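Local coordinates for GTP cyclohydrolase 1 type 2 homolog (Staphylococcus aureus subsp. aureus, PDB 2NYD), which is of unknown function but binds a pair of zinc ions and, as a NIF3-family member, assembles into a hollow hexameric toroid capped by PII-like domains, at residues 43-48 with 355-360; 121-126 with 245-250. All coordinates share one frame; numbering follows the deposited sequence.

Interaction 1 of 2, residues 43-48 with 355-360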
ATOM      1  N   VAL B  43     -41.786 -15.056   1.654  1.00 17.60           N
ATOM      2  CA  VAL B  43     -40.672 -14.084   1.589  1.00 17.44           C
ATOM      3  C   VAL B  43     -41.095 -12.700   2.154  1.00 17.30           C
ATOM      4  O   VAL B  43     -42.086 -12.112   1.702  1.00 17.14           O
ATOM      5  CB  VAL B  43     -40.121 -13.937   0.137  1.00 17.49           C
ATOM      6  CG1 VAL B  43     -39.001 -12.823   0.007  1.00 16.93           C
ATOM      7  CG2 VAL B  43     -39.613 -15.313  -0.449  1.00 16.53           C
ATOM      8  N   LEU B  44     -40.311 -12.212   3.122  1.00 16.12           N
ATOM      9  CA  LEU B  44     -40.467 -10.910   3.706  1.00 14.91           C
ATOM     10  C   LEU B  44     -39.336 -10.013   3.249  1.00 15.06           C
ATOM     11  O   LEU B  44     -38.154 -10.345   3.452  1.00 14.36           O
ATOM     12  CB  LEU B  44     -40.489 -11.037   5.245  1.00 14.42           C
ATOM     13  CG  LEU B  44     -40.830  -9.763   6.035  1.00 16.91           C
ATOM     14  CD1 LEU B  44     -42.301  -9.321   5.826  1.00 18.43           C
ATOM     15  CD2 LEU B  44     -40.509 -10.019   7.536  1.00 13.55           C
ATOM     16  N   THR B  45     -39.677  -8.899   2.600  1.00 15.03           N
ATOM     17  CA  THR B  45     -38.639  -7.898   2.215  1.00 15.36           C
ATOM     18  C   THR B  45     -38.362  -6.833   3.310  1.00 15.41           C
ATOM     19  O   THR B  45     -39.270  -6.466   4.095  1.00 14.25           O
ATOM     20  CB  THR B  45     -38.914  -7.220   0.846  1.00 14.67           C
ATOM     21  OG1 THR B  45     -40.052  -6.335   0.967  1.00 15.28           O
ATOM     22  CG2 THR B  45     -39.165  -8.280  -0.276  1.00 15.78           C
ATOM     23  N   ALA B  46     -37.101  -6.366   3.371  1.00 15.27           N
ATOM     24  CA  ALA B  46     -36.665  -5.526   4.479  1.00 15.69           C
ATOM     25  C   ALA B  46     -35.551  -4.611   3.985  1.00 15.90           C
ATOM     26  O   ALA B  46     -34.867  -4.962   3.017  1.00 15.40           O
ATOM     27  CB  ALA B  46     -36.180  -6.390   5.636  1.00 14.92           C
ATOM     28  N   LEU B  47     -35.385  -3.438   4.617  1.00 14.16           N
ATOM     29  CA  LEU B  47     -34.174  -2.638   4.399  1.00 14.27           C
ATOM     30  C   LEU B  47     -33.041  -3.182   5.254  1.00 13.30           C
ATOM     31  O   LEU B  47     -31.973  -3.562   4.735  1.00 14.10           O
ATOM     32  CB  LEU B  47     -34.407  -1.129   4.717  1.00 14.75           C
ATOM     33  CG  LEU B  47     -33.217  -0.159   4.659  1.00 14.87           C
ATOM     34  CD1 LEU B  47     -32.561  -0.173   3.265  1.00 14.18           C
ATOM     35  CD2 LEU B  47     -33.652   1.283   5.036  1.00 12.92           C
ATOM     36  N   ASP B  48     -33.274  -3.204   6.566  1.00 12.51           N
ATOM     37  CA  ASP B  48     -32.358  -3.726   7.554  1.00 13.24           C
ATOM     38  C   ASP B  48     -33.094  -4.853   8.237  1.00 14.19           C
ATOM     39  O   ASP B  48     -34.264  -4.662   8.642  1.00 14.10           O
ATOM     40  CB  ASP B  48     -32.031  -2.673   8.622  1.00 13.06           C
ATOM     41  CG  ASP B  48     -31.033  -1.621   8.100  1.00 14.89           C
ATOM     42  OD1 ASP B  48     -29.901  -1.987   7.766  1.00 17.32           O
ATOM     43  OD2 ASP B  48     -31.396  -0.437   8.043  1.00 15.20           O
ATOM     44  N   ILE B 355     -45.620 -18.670  -4.034  1.00 31.50           N
ATOM     45  CA  ILE B 355     -45.095 -18.289  -2.731  1.00 29.63           C
ATOM     46  C   ILE B 355     -45.415 -16.817  -2.456  1.00 26.96           C
ATOM     47  O   ILE B 355     -45.236 -15.980  -3.319  1.00 27.11           O
ATOM     48  CB  ILE B 355     -43.571 -18.630  -2.638  1.00 30.63           C
ATOM     49  CG1 ILE B 355     -43.401 -20.157  -2.584  1.00 31.23           C
ATOM     50  CG2 ILE B 355     -42.917 -18.013  -1.416  1.00 30.37           C
ATOM     51  CD1 ILE B 355     -42.022 -20.620  -3.066  1.00 36.01           C
ATOM     52  N   ASP B 356     -45.921 -16.546  -1.254  1.00 25.11           N
ATOM     53  CA  ASP B 356     -46.281 -15.208  -0.787  1.00 24.87           C
ATOM     54  C   ASP B 356     -45.025 -14.355  -0.587  1.00 23.11           C
ATOM     55  O   ASP B 356     -44.032 -14.844  -0.057  1.00 21.11           O
ATOM     56  CB  ASP B 356     -46.961 -15.280   0.581  1.00 24.31           C
ATOM     57  CG  ASP B 356     -48.247 -16.125   0.580  1.00 30.13           C
ATOM     58  OD1 ASP B 356     -49.019 -16.087  -0.412  1.00 31.28           O
ATOM     59  OD2 ASP B 356     -48.469 -16.813   1.602  1.00 35.02           O
ATOM     60  N   VAL B 357     -45.132 -13.081  -0.957  1.00 22.82           N
ATOM     61  CA  VAL B 357     -44.099 -12.074  -0.732  1.00 22.04           C
ATOM     62  C   VAL B 357     -44.814 -10.872  -0.059  1.00 22.37           C
ATOM     63  O   VAL B 357     -45.891 -10.459  -0.497  1.00 21.90           O
ATOM     64  CB  VAL B 357     -43.425 -11.635  -2.042  1.00 22.01           C
ATOM     65  CG1 VAL B 357     -42.226 -10.697  -1.766  1.00 21.81           C
ATOM     66  CG2 VAL B 357     -42.959 -12.834  -2.904  1.00 22.55           C
ATOM     67  N   GLU B 358     -44.237 -10.361   1.025  1.00 20.43           N
ATOM     68  CA  GLU B 358     -44.786  -9.207   1.726  1.00 20.83           C
ATOM     69  C   GLU B 358     -43.625  -8.277   2.020  1.00 19.55           C
ATOM     70  O   GLU B 358     -42.534  -8.736   2.308  1.00 17.14           O
ATOM     71  CB  GLU B 358     -45.413  -9.645   3.062  1.00 22.10           C
ATOM     72  CG  GLU B 358     -46.813 -10.252   2.937  1.00 27.57           C
ATOM     73  CD  GLU B 358     -47.432 -10.443   4.297  1.00 34.49           C
ATOM     74  OE1 GLU B 358     -47.649  -9.428   4.991  1.00 38.44           O
ATOM     75  OE2 GLU B 358     -47.670 -11.610   4.695  1.00 39.72           O
ATOM     76  N   ALA B 359     -43.868  -6.974   1.915  1.00 18.86           N
ATOM     77  CA  ALA B 359     -42.907  -5.980   2.348  1.00 18.96           C
ATOM     78  C   ALA B 359     -43.072  -5.802   3.870  1.00 18.84           C
ATOM     79  O   ALA B 359     -44.203  -5.677   4.375  1.00 18.88           O
ATOM     80  CB  ALA B 359     -43.156  -4.700   1.592  1.00 18.49           C
ATOM     81  N   SER B 360     -41.980  -5.887   4.618  1.00 18.43           N
ATOM     82  CA  SER B 360     -42.027  -5.588   6.065  1.00 18.25           C
ATOM     83  C   SER B 360     -42.578  -4.167   6.287  1.00 19.53           C
ATOM     84  O   SER B 360     -42.180  -3.226   5.602  1.00 18.91           O
ATOM     85  CB  SER B 360     -40.630  -5.709   6.721  1.00 17.84           C
ATOM     86  OG  SER B 360     -40.688  -5.285   8.090  1.00 16.71           O
TER

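Interaction 2 of 2, residues 121-126 with 245-250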
ATOM      1  N   GLY B 121     -42.123  10.711  -8.585  1.00 20.48           N
ATOM      2  CA  GLY B 121     -42.941  11.079  -9.728  1.00 22.26           C
ATOM      3  C   GLY B 121     -42.121  11.561 -10.900  1.00 22.32           C
ATOM      4  O   GLY B 121     -42.615  12.349 -11.690  1.00 23.11           O
ATOM      5  N   LEU B 122     -40.875  11.111 -11.035  1.00 21.91           N
ATOM      6  CA  LEU B 122     -40.017  11.684 -12.084  1.00 21.96           C
ATOM      7  C   LEU B 122     -40.151  10.920 -13.385  1.00 23.39           C
ATOM      8  O   LEU B 122     -40.643   9.786 -13.385  1.00 22.77           O
ATOM      9  CB  LEU B 122     -38.545  11.764 -11.672  1.00 21.54           C
ATOM     10  CG  LEU B 122     -38.238  12.363 -10.298  1.00 20.35           C
ATOM     11  CD1 LEU B 122     -36.752  12.238  -9.938  1.00 14.25           C
ATOM     12  CD2 LEU B 122     -38.766  13.818 -10.184  1.00 19.76           C
ATOM     13  N   LYS B 123     -39.665  11.533 -14.461  1.00 23.79           N
ATOM     14  CA  LYS B 123     -39.775  10.995 -15.805  1.00 25.94           C
ATOM     15  C   LYS B 123     -38.377  10.891 -16.414  1.00 24.72           C
ATOM     16  O   LYS B 123     -37.412  11.430 -15.846  1.00 24.22           O
ATOM     17  CB  LYS B 123     -40.663  11.914 -16.674  1.00 26.32           C
ATOM     18  CG  LYS B 123     -40.077  13.266 -16.979  1.00 27.80           C
ATOM     19  CD  LYS B 123     -40.881  13.974 -18.096  1.00 30.30           C
ATOM     20  CE  LYS B 123     -40.259  15.304 -18.491  1.00 32.19           C
ATOM     21  NZ  LYS B 123     -41.100  15.927 -19.565  1.00 37.30           N
ATOM     22  N   ASN B 124     -38.286  10.203 -17.552  1.00 23.25           N
ATOM     23  CA  ASN B 124     -37.055  10.057 -18.329  1.00 23.69           C
ATOM     24  C   ASN B 124     -35.898   9.516 -17.475  1.00 22.08           C
ATOM     25  O   ASN B 124     -34.791  10.063 -17.471  1.00 21.70           O
ATOM     26  CB  ASN B 124     -36.667  11.397 -19.028  1.00 24.14           C
ATOM     27  CG  ASN B 124     -37.715  11.861 -20.053  1.00 29.63           C
ATOM     28  OD1 ASN B 124     -38.471  11.051 -20.598  1.00 32.14           O
ATOM     29  ND2 ASN B 124     -37.758  13.175 -20.311  1.00 30.20           N
ATOM     30  N   ILE B 125     -36.187   8.454 -16.722  1.00 21.66           N
ATOM     31  CA  ILE B 125     -35.264   7.932 -15.734  1.00 20.50           C
ATOM     32  C   ILE B 125     -34.251   7.049 -16.436  1.00 21.48           C
ATOM     33  O   ILE B 125     -34.622   6.138 -17.156  1.00 22.08           O
ATOM     34  CB  ILE B 125     -36.006   7.142 -14.615  1.00 20.81           C
ATOM     35  CG1 ILE B 125     -37.082   8.031 -13.991  1.00 20.33           C
ATOM     36  CG2 ILE B 125     -34.997   6.691 -13.533  1.00 18.79           C
ATOM     37  CD1 ILE B 125     -38.093   7.293 -13.083  1.00 19.11           C
ATOM     38  N   SER B 126     -32.971   7.344 -16.233  1.00 21.50           N
ATOM     39  CA  SER B 126     -31.900   6.592 -16.857  1.00 22.31           C
ATOM     40  C   SER B 126     -30.778   6.290 -15.851  1.00 21.56           C
ATOM     41  O   SER B 126     -30.372   7.179 -15.096  1.00 20.26           O
ATOM     42  CB  SER B 126     -31.361   7.462 -18.016  1.00 22.23           C
ATOM     43  OG  SER B 126     -30.350   6.783 -18.671  1.00 29.23           O
ATOM     44  N   MET B 245     -30.325   9.379 -13.481  1.00 18.89           N
ATOM     45  CA  MET B 245     -30.631  10.770 -13.804  1.00 19.18           C
ATOM     46  C   MET B 245     -32.087  10.767 -14.242  1.00 20.35           C
ATOM     47  O   MET B 245     -32.496   9.882 -14.976  1.00 21.26           O
ATOM     48  CB  MET B 245     -29.728  11.310 -14.945  1.00 19.58           C
ATOM     49  CG  MET B 245     -29.854  12.858 -15.129  1.00 21.00           C
ATOM     50  SD  MET B 245     -28.880  13.770 -13.877  1.00 24.04           S
ATOM     51  CE  MET B 245     -27.230  13.341 -14.414  1.00 16.74           C
ATOM     52  N   ALA B 246     -32.888  11.718 -13.781  1.00 20.28           N
ATOM     53  CA  ALA B 246     -34.267  11.815 -14.234  1.00 20.66           C
ATOM     54  C   ALA B 246     -34.628  13.295 -14.315  1.00 21.79           C
ATOM     55  O   ALA B 246     -33.784  14.146 -14.062  1.00 22.26           O
ATOM     56  CB  ALA B 246     -35.185  11.125 -13.273  1.00 19.05           C
ATOM     57  N   GLU B 247     -35.887  13.586 -14.624  1.00 22.69           N
ATOM     58  CA  GLU B 247     -36.343  14.964 -14.613  1.00 24.71           C
ATOM     59  C   GLU B 247     -37.721  15.128 -14.040  1.00 23.79           C
ATOM     60  O   GLU B 247     -38.553  14.188 -14.019  1.00 23.65           O
ATOM     61  CB  GLU B 247     -36.200  15.637 -15.998  1.00 24.98           C
ATOM     62  CG  GLU B 247     -36.769  14.886 -17.121  1.00 31.79           C
ATOM     63  CD  GLU B 247     -36.308  15.436 -18.472  1.00 36.55           C
ATOM     64  OE1 GLU B 247     -36.299  16.672 -18.654  1.00 41.71           O
ATOM     65  OE2 GLU B 247     -35.931  14.632 -19.343  1.00 40.75           O
ATOM     66  N   VAL B 248     -37.961  16.315 -13.516  1.00 23.82           N
ATOM     67  CA  VAL B 248     -39.286  16.638 -13.011  1.00 24.47           C
ATOM     68  C   VAL B 248     -40.145  16.893 -14.231  1.00 25.93           C
ATOM     69  O   VAL B 248     -39.600  17.202 -15.294  1.00 23.42           O
ATOM     70  CB  VAL B 248     -39.317  17.845 -12.043  1.00 23.69           C
ATOM     71  CG1 VAL B 248     -38.810  17.399 -10.671  1.00 24.38           C
ATOM     72  CG2 VAL B 248     -38.478  19.015 -12.571  1.00 23.70           C
ATOM     73  N   ASP B 249     -41.449  16.660 -14.075  1.00 28.31           N
ATOM     74  CA  ASP B 249     -42.463  16.960 -15.094  1.00 32.84           C
ATOM     75  C   ASP B 249     -42.303  18.397 -15.550  1.00 33.83           C
ATOM     76  O   ASP B 249     -42.049  18.670 -16.737  1.00 34.39           O
ATOM     77  CB  ASP B 249     -43.867  16.820 -14.499  1.00 33.28           C
ATOM     78  CG  ASP B 249     -44.397  15.406 -14.581  1.00 39.33           C
ATOM     79  OD1 ASP B 249     -45.261  15.037 -13.743  1.00 43.93           O
ATOM     80  OD2 ASP B 249     -43.930  14.660 -15.476  1.00 44.87           O
ATOM     81  N   ASN B 250     -42.441  19.287 -14.564  1.00 34.26           N
ATOM     82  CA  ASN B 250     -42.359  20.731 -14.730  1.00 35.98           C
ATOM     83  C   ASN B 250     -41.226  21.272 -13.871  1.00 35.00           C
ATOM     84  O   ASN B 250     -41.193  20.997 -12.682  1.00 35.19           O
ATOM     85  CB  ASN B 250     -43.669  21.359 -14.241  1.00 35.99           C
ATOM     86  CG  ASN B 250     -44.883  20.795 -14.946  1.00 38.59           C
ATOM     87  OD1 ASN B 250     -44.904  20.675 -16.171  1.00 41.05           O
ATOM     88  ND2 ASN B 250     -45.892  20.428 -14.178  1.00 39.63           N
TER
HETATM   89  O   HOH W   1     -42.135  15.054 -11.902  1.00 29.88           O
HETATM   90  O   HOH W   2     -45.378  12.892 -11.844  1.00 46.94           O
HETATM   91  O   HOH W   3     -43.349  18.196 -18.781  1.00 58.67           O

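Interaction 1 of 2, residues 43-48 with 355-360
Leu-44 lays its CD1 methyl over the neighbouring strand, 3.6 Å from Glu-358 O and 3.7 Å from Ser-360 N; its CG stands anti to the backbone N (chi1 -172°), a torsion that carries the branched end toward CB of Ser-360. Helix 51-60 covers this face through Val-53 and Ala-57. On the face of Val-43, Thr-45, Val-357 and Ala-359, packed under helix 336-350, CG1 of Val-357 faces two methyls of the other strand, CG1 of Val-43 at 4.3 Å and CG2 of Thr-45. Thr-45 OG1 rests against CA and CB of Ala-359, while its hydrogen bond goes to the carbonyl of Lys-337 on that helix. Glu-358 turns its carboxylate away to a salt bridge with Lys-60, and Ser-360 OG bonds to Glu-56. The main chains join through four near-straight bonds, from Val-43 N to Asp-356 O (2.8 Å), Glu-358 N to Val-43 O, Thr-45 N to Glu-358 O and Ser-360 N to Thr-45 O (2.8 Å). The two strands, 25° apart in direction, thus form a parallel pair in which 357-359, from near the C-terminus, adds an outer strand to the N-terminal NIF3 sheet, flanked by helices on both faces.

Interaction 2 of 2, residues 121-126 with 245-250
Ala-246 pushes its CB into a hollow framed by Leu-122, Lys-123 O and Ile-125, the centre of an antiparallel pairing with a beta bulge. Its methyl lies 3.4 Å from Lys-123 O and 3.7 Å from Ile-125 CG1, with CB and CD1 of Leu-122 closing another side. The bulge arises because the register slips by one between two hydrogen-bonded pairs, Lys-123 with Glu-247 and Ser-126 with Met-245; the extra residue falls where the chain turns its corner at Asn-124. Next along, Leu-122 fits its CD2 against CG1 of Val-248 at 3.6 Å, and both side chains reach Phe-257 of helix 254-264 and Ile-283 of strand 279-285. Ile-125 packs on helix 112-119 (Met-114, Ala-117, Lys-118), whose end is marked by the Schellman motif at Gly-121.

Over the other face, the aliphatic rods of Lys-123 and Glu-247 cross at their CG atoms, 3.7 Å apart. With chi1 at 68°, Lys-123 tucks CG between its own N and C, and its extended chain then runs on past Val-248 O toward Asp-249. Its ammonium stops short of either carboxylate and meets Asp-249 O through a water, weakly on the lysine side. Two further waters bridge Gly-121 O to Asp-249, one at its backbone N and one at OD1. Asn-124 leans across Glu-247 with amide and carboxylate planes 69° apart, and its ND2 donates to Glu-247 OE2 from above the carboxylate plane; at 2.5 Å the spacing is too short to be taken at face value.

In the fold
Interaction 1 is largely buried, whereas interaction 2 is partly so; their centres lie 28 Å apart and their nearest atoms about 18 Å, and they share no strand. The 43-48/355-360 contact ties a late strand to the N-terminal sheet, parallel and packed between helices, with the side chain of Thr-45 about 8 Å from that of His-68, a zinc ligand. The 121-126/245-250 contact lies away from the metal site, where the chain leaves for and returns from the PII-like domain, and pairs the start of strand 125-142 with strand 240-253 antiparallel. Chemistry follows place: backbone bonds and apolar methyls dominate the first, while the second adds a bulge, an amide-carboxylate contact and bridging waters.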